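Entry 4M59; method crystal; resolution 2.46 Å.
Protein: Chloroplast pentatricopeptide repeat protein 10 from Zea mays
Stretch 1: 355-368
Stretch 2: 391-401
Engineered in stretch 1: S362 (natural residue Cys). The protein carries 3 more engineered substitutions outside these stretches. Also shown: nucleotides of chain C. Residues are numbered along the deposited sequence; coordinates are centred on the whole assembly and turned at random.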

# COMPACT_ATOMS: atom_id res chain seq x y z
N TRP A 355 7.24 14.22 17.90
CA TRP A 355 6.05 14.99 17.58
C TRP A 355 5.52 14.69 16.20
O TRP A 355 4.33 14.55 16.00
CB TRP A 355 6.34 16.47 17.70
CG TRP A 355 6.78 16.85 19.03
CD1 TRP A 355 7.94 17.42 19.37
CD2 TRP A 355 6.05 16.68 20.24
NE1 TRP A 355 8.00 17.62 20.71
CE2 TRP A 355 6.83 17.18 21.26
CE3 TRP A 355 4.80 16.17 20.55
CZ2 TRP A 355 6.42 17.18 22.57
CZ3 TRP A 355 4.40 16.16 21.84
CH2 TRP A 355 5.20 16.66 22.84
N ASN A 356 6.43 14.65 15.23
CA ASN A 356 6.06 14.42 13.84
C ASN A 356 5.43 13.05 13.67
O ASN A 356 4.52 12.85 12.87
CB ASN A 356 7.28 14.56 12.93
CG ASN A 356 6.93 15.17 11.58
OD1 ASN A 356 6.16 14.60 10.81
ND2 ASN A 356 7.51 16.33 11.30
N THR A 357 5.93 12.09 14.44
CA THR A 357 5.40 10.76 14.44
C THR A 357 3.99 10.85 14.97
O THR A 357 3.08 10.25 14.44
CB THR A 357 6.26 9.85 15.31
OG1 THR A 357 7.59 9.84 14.81
CG2 THR A 357 5.75 8.46 15.27
N MET A 358 3.82 11.64 16.03
CA MET A 358 2.51 11.77 16.67
C MET A 358 1.47 12.44 15.77
O MET A 358 0.27 12.22 15.95
CB MET A 358 2.63 12.52 17.99
CG MET A 358 3.57 11.86 18.99
SD MET A 358 2.74 11.31 20.49
CE MET A 358 1.24 10.60 19.82
N LEU A 359 1.91 13.24 14.81
CA LEU A 359 0.98 13.95 13.95
C LEU A 359 0.86 13.30 12.58
O LEU A 359 0.11 13.76 11.73
CB LEU A 359 1.42 15.39 13.77
CG LEU A 359 1.66 16.16 15.05
CD1 LEU A 359 2.21 17.49 14.68
CD2 LEU A 359 0.38 16.32 15.78
N ALA A 360 1.61 12.23 12.37
CA ALA A 360 1.57 11.53 11.12
C ALA A 360 0.53 10.44 11.20
O ALA A 360 0.57 9.48 10.46
CB ALA A 360 2.90 10.93 10.83
N VAL A 361 -0.38 10.60 12.15
CA VAL A 361 -1.36 9.56 12.46
C VAL A 361 -2.37 9.36 11.34
O VAL A 361 -2.58 10.23 10.50
CB VAL A 361 -2.10 9.87 13.78
CG1 VAL A 361 -3.13 10.96 13.57
CG2 VAL A 361 -2.75 8.60 14.32
N SER A 362 -2.99 8.18 11.33
CA SER A 362 -3.97 7.83 10.32
C SER A 362 -5.32 8.47 10.60
O SER A 362 -5.86 8.32 11.70
CB SER A 362 -4.11 6.31 10.23
OG SER A 362 -3.11 5.67 11.00
N GLY A 363 -5.86 9.18 9.62
CA GLY A 363 -7.15 9.82 9.75
C GLY A 363 -8.17 8.91 10.39
O GLY A 363 -8.13 7.69 10.21
N LYS A 364 -9.09 9.49 11.16
CA LYS A 364 -10.11 8.72 11.85
C LYS A 364 -11.03 9.62 12.67
O LYS A 364 -10.98 10.84 12.54
CB LYS A 364 -9.46 7.66 12.75
CG LYS A 364 -10.42 6.60 13.25
CD LYS A 364 -10.08 6.18 14.67
CE LYS A 364 -9.46 4.79 14.70
NZ LYS A 364 -9.65 4.13 16.02
N ARG A 365 -11.85 9.00 13.50
CA ARG A 365 -12.80 9.74 14.33
C ARG A 365 -12.14 10.19 15.63
O ARG A 365 -11.47 9.42 16.30
CB ARG A 365 -14.02 8.87 14.64
CG ARG A 365 -15.29 9.66 14.93
CD ARG A 365 -16.09 9.00 16.03
NE ARG A 365 -17.27 8.32 15.51
CZ ARG A 365 -18.52 8.63 15.83
NH1 ARG A 365 -18.76 9.62 16.68
NH2 ARG A 365 -19.53 7.95 15.31
N GLY A 366 -12.36 11.46 15.98
CA GLY A 366 -11.81 12.01 17.20
C GLY A 366 -10.34 12.37 17.08
O GLY A 366 -9.65 12.53 18.09
N MET A 367 -9.86 12.51 15.85
CA MET A 367 -8.47 12.83 15.60
C MET A 367 -8.17 14.30 15.90
O MET A 367 -7.06 14.65 16.30
CB MET A 367 -8.09 12.51 14.15
CG MET A 367 -6.78 13.13 13.70
SD MET A 367 -6.27 12.58 12.06
CE MET A 367 -4.85 13.62 11.78
N GLU A 368 -9.17 15.15 15.70
CA GLU A 368 -9.00 16.59 15.92
C GLU A 368 -8.60 16.91 17.35
O GLU A 368 -7.77 17.79 17.59
CB GLU A 368 -10.27 17.33 15.54
CG GLU A 368 -10.28 18.79 15.98
CD GLU A 368 -11.60 19.48 15.69
OE1 GLU A 368 -11.77 20.64 16.11
OE2 GLU A 368 -12.47 18.86 15.05
N ASN A 391 3.41 23.47 9.06
CA ASN A 391 2.91 22.77 7.89
C ASN A 391 2.35 21.41 8.25
O ASN A 391 1.40 20.94 7.64
CB ASN A 391 4.03 22.61 6.85
CG ASN A 391 4.30 23.90 6.09
OD1 ASN A 391 3.41 24.74 5.94
ND2 ASN A 391 5.52 24.05 5.61
N THR A 392 2.94 20.79 9.26
CA THR A 392 2.45 19.51 9.72
C THR A 392 1.13 19.68 10.43
O THR A 392 0.16 19.00 10.14
CB THR A 392 3.43 18.90 10.68
OG1 THR A 392 3.02 19.22 12.00
CG2 THR A 392 4.78 19.49 10.45
N LEU A 393 1.12 20.59 11.40
CA LEU A 393 -0.07 20.85 12.19
C LEU A 393 -1.24 21.24 11.30
O LEU A 393 -2.35 20.77 11.49
CB LEU A 393 0.20 21.93 13.24
CG LEU A 393 0.98 21.48 14.47
CD1 LEU A 393 1.67 22.65 15.13
CD2 LEU A 393 0.06 20.77 15.46
N ILE A 394 -0.97 22.11 10.33
CA ILE A 394 -2.01 22.49 9.40
C ILE A 394 -2.50 21.28 8.63
O ILE A 394 -3.68 21.14 8.35
CB ILE A 394 -1.48 23.55 8.45
CG1 ILE A 394 -1.25 24.84 9.21
CG2 ILE A 394 -2.45 23.80 7.33
CD1 ILE A 394 -0.62 25.90 8.40
N ALA A 395 -1.59 20.37 8.32
CA ALA A 395 -1.92 19.19 7.54
C ALA A 395 -2.78 18.21 8.32
O ALA A 395 -3.73 17.67 7.79
CB ALA A 395 -0.66 18.52 7.08
N ALA A 396 -2.43 17.98 9.58
CA ALA A 396 -3.21 17.08 10.42
C ALA A 396 -4.59 17.63 10.71
O ALA A 396 -5.57 16.92 10.57
CB ALA A 396 -2.48 16.79 11.70
N TYR A 397 -4.66 18.89 11.11
CA TYR A 397 -5.93 19.55 11.35
C TYR A 397 -6.73 19.60 10.06
O TYR A 397 -7.96 19.63 10.08
CB TYR A 397 -5.71 20.97 11.89
CG TYR A 397 -5.74 21.06 13.40
CD1 TYR A 397 -6.48 20.16 14.16
CD2 TYR A 397 -5.02 22.04 14.07
CE1 TYR A 397 -6.51 20.24 15.54
CE2 TYR A 397 -5.04 22.12 15.45
CZ TYR A 397 -5.79 21.22 16.18
OH TYR A 397 -5.81 21.31 17.55
N GLY A 398 -6.02 19.60 8.94
CA GLY A 398 -6.65 19.59 7.64
C GLY A 398 -7.04 18.21 7.21
O GLY A 398 -7.93 18.01 6.40
N ARG A 399 -6.36 17.23 7.79
CA ARG A 399 -6.59 15.84 7.45
C ARG A 399 -7.80 15.27 8.18
O ARG A 399 -8.49 14.41 7.67
CB ARG A 399 -5.34 15.04 7.78
CG ARG A 399 -5.32 13.65 7.24
CD ARG A 399 -3.93 13.31 6.77
NE ARG A 399 -2.90 13.80 7.67
CZ ARG A 399 -2.46 13.13 8.72
NH1 ARG A 399 -2.96 11.94 9.00
NH2 ARG A 399 -1.51 13.64 9.48
N CYS A 400 -8.06 15.77 9.36
CA CYS A 400 -9.23 15.38 10.10
C CYS A 400 -10.40 16.23 9.70
O CYS A 400 -11.53 15.86 9.85
CB CYS A 400 -8.99 15.47 11.60
SG CYS A 400 -8.25 16.90 12.20
N GLY A 401 -10.13 17.40 9.20
CA GLY A 401 -11.17 18.23 8.66
C GLY A 401 -11.48 19.40 9.55
O GLY A 401 -12.51 20.04 9.39
P U C 8 -7.48 4.25 4.41
OP1 U C 8 -6.57 4.33 3.23
OP2 U C 8 -7.01 3.59 5.65
O5' U C 8 -7.96 5.72 4.77
C5' U C 8 -8.29 6.66 3.73
C4' U C 8 -8.14 8.08 4.23
O4' U C 8 -9.33 8.46 4.96
C3' U C 8 -6.95 8.32 5.16
O3' U C 8 -6.28 9.53 4.84
C2' U C 8 -7.59 8.34 6.55
O2' U C 8 -6.90 9.18 7.45
C1' U C 8 -8.98 8.90 6.26
N1 U C 8 -10.00 8.42 7.19
C2 U C 8 -10.91 9.33 7.69
O2 U C 8 -10.89 10.51 7.38
N3 U C 8 -11.83 8.82 8.56
C4 U C 8 -11.95 7.51 8.98
O4 U C 8 -12.84 7.20 9.77
C5 U C 8 -10.97 6.62 8.42
C6 U C 8 -10.05 7.09 7.57

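The two stretches meet along a helix, 391-400, that lies alongside helix 355-359 and the segment that follows. The two helix axes run in nearly the same direction, 18° apart, and approach to 10.4 Å. The contact buries 543 Å², both sides summed.

R399 supplies the two hydrogen bonds between the stretches. Its CA-to-CB bond points toward stretch 1, and its guanidinium reaches the carbonyls of L359 and V361. R399 NH1 donates to V361 O at 2.3 Å, which is very short for such a bond. R399 NH2 donates to L359 O at 2.8 Å, but the angle of 128° makes this bond weak. Both oxygens lie at the edge of the guanidinium, near its plane, where its N-H groups point. Arginine suits this place because one side chain can serve two backbone acceptors. Over one face of the group sits M367, with its CE 3.8 Å from R399 NH1.

The rest of the contact is largely apolar. The CA-to-CB bond of L359 points toward stretch 2, and its CD1 lies 4.0 Å from L393 CD2. The CA-to-CB bond of L393 points away, but the end of its side chain comes nearer. L359 CD1 also lies 3.3 Å from T392 OG1. That hydroxyl is hydrogen-bonded to a residue just outside the stretches, so it does not depend on this contact for a polar partner.

M367 extends with all three chi angles near t. Its CG lies 3.8 Å from C400 CB, and its CE reaches 4.0 Å from A396 CB. The small side chain of A396 fits a close passage, where its CA is 6.3 Å from L359 CA. A396 O accepts from C400 N at 3.0 Å within the helix.

E368 packs through its backbone and the aliphatic part of its side chain. E368 CB is 3.9 Å from C400 SG, and E368 CG is 4.1 Å from Y397 CE1. E368 O lies at the edge of the Y397 ring, 3.4 Å from CE1. E368 OE1 is hydrogen-bonded to a residue just outside the stretches, and Y397 OH elsewhere in the structure.

G363 CA comes within 5.9 Å of C400 CA and lies 2.4 Å from O2' of U8 of chain C, a very close approach. A CB here would clash with that same O2'. S362 is engineered; its OG is hydrogen-bonded elsewhere in the structure.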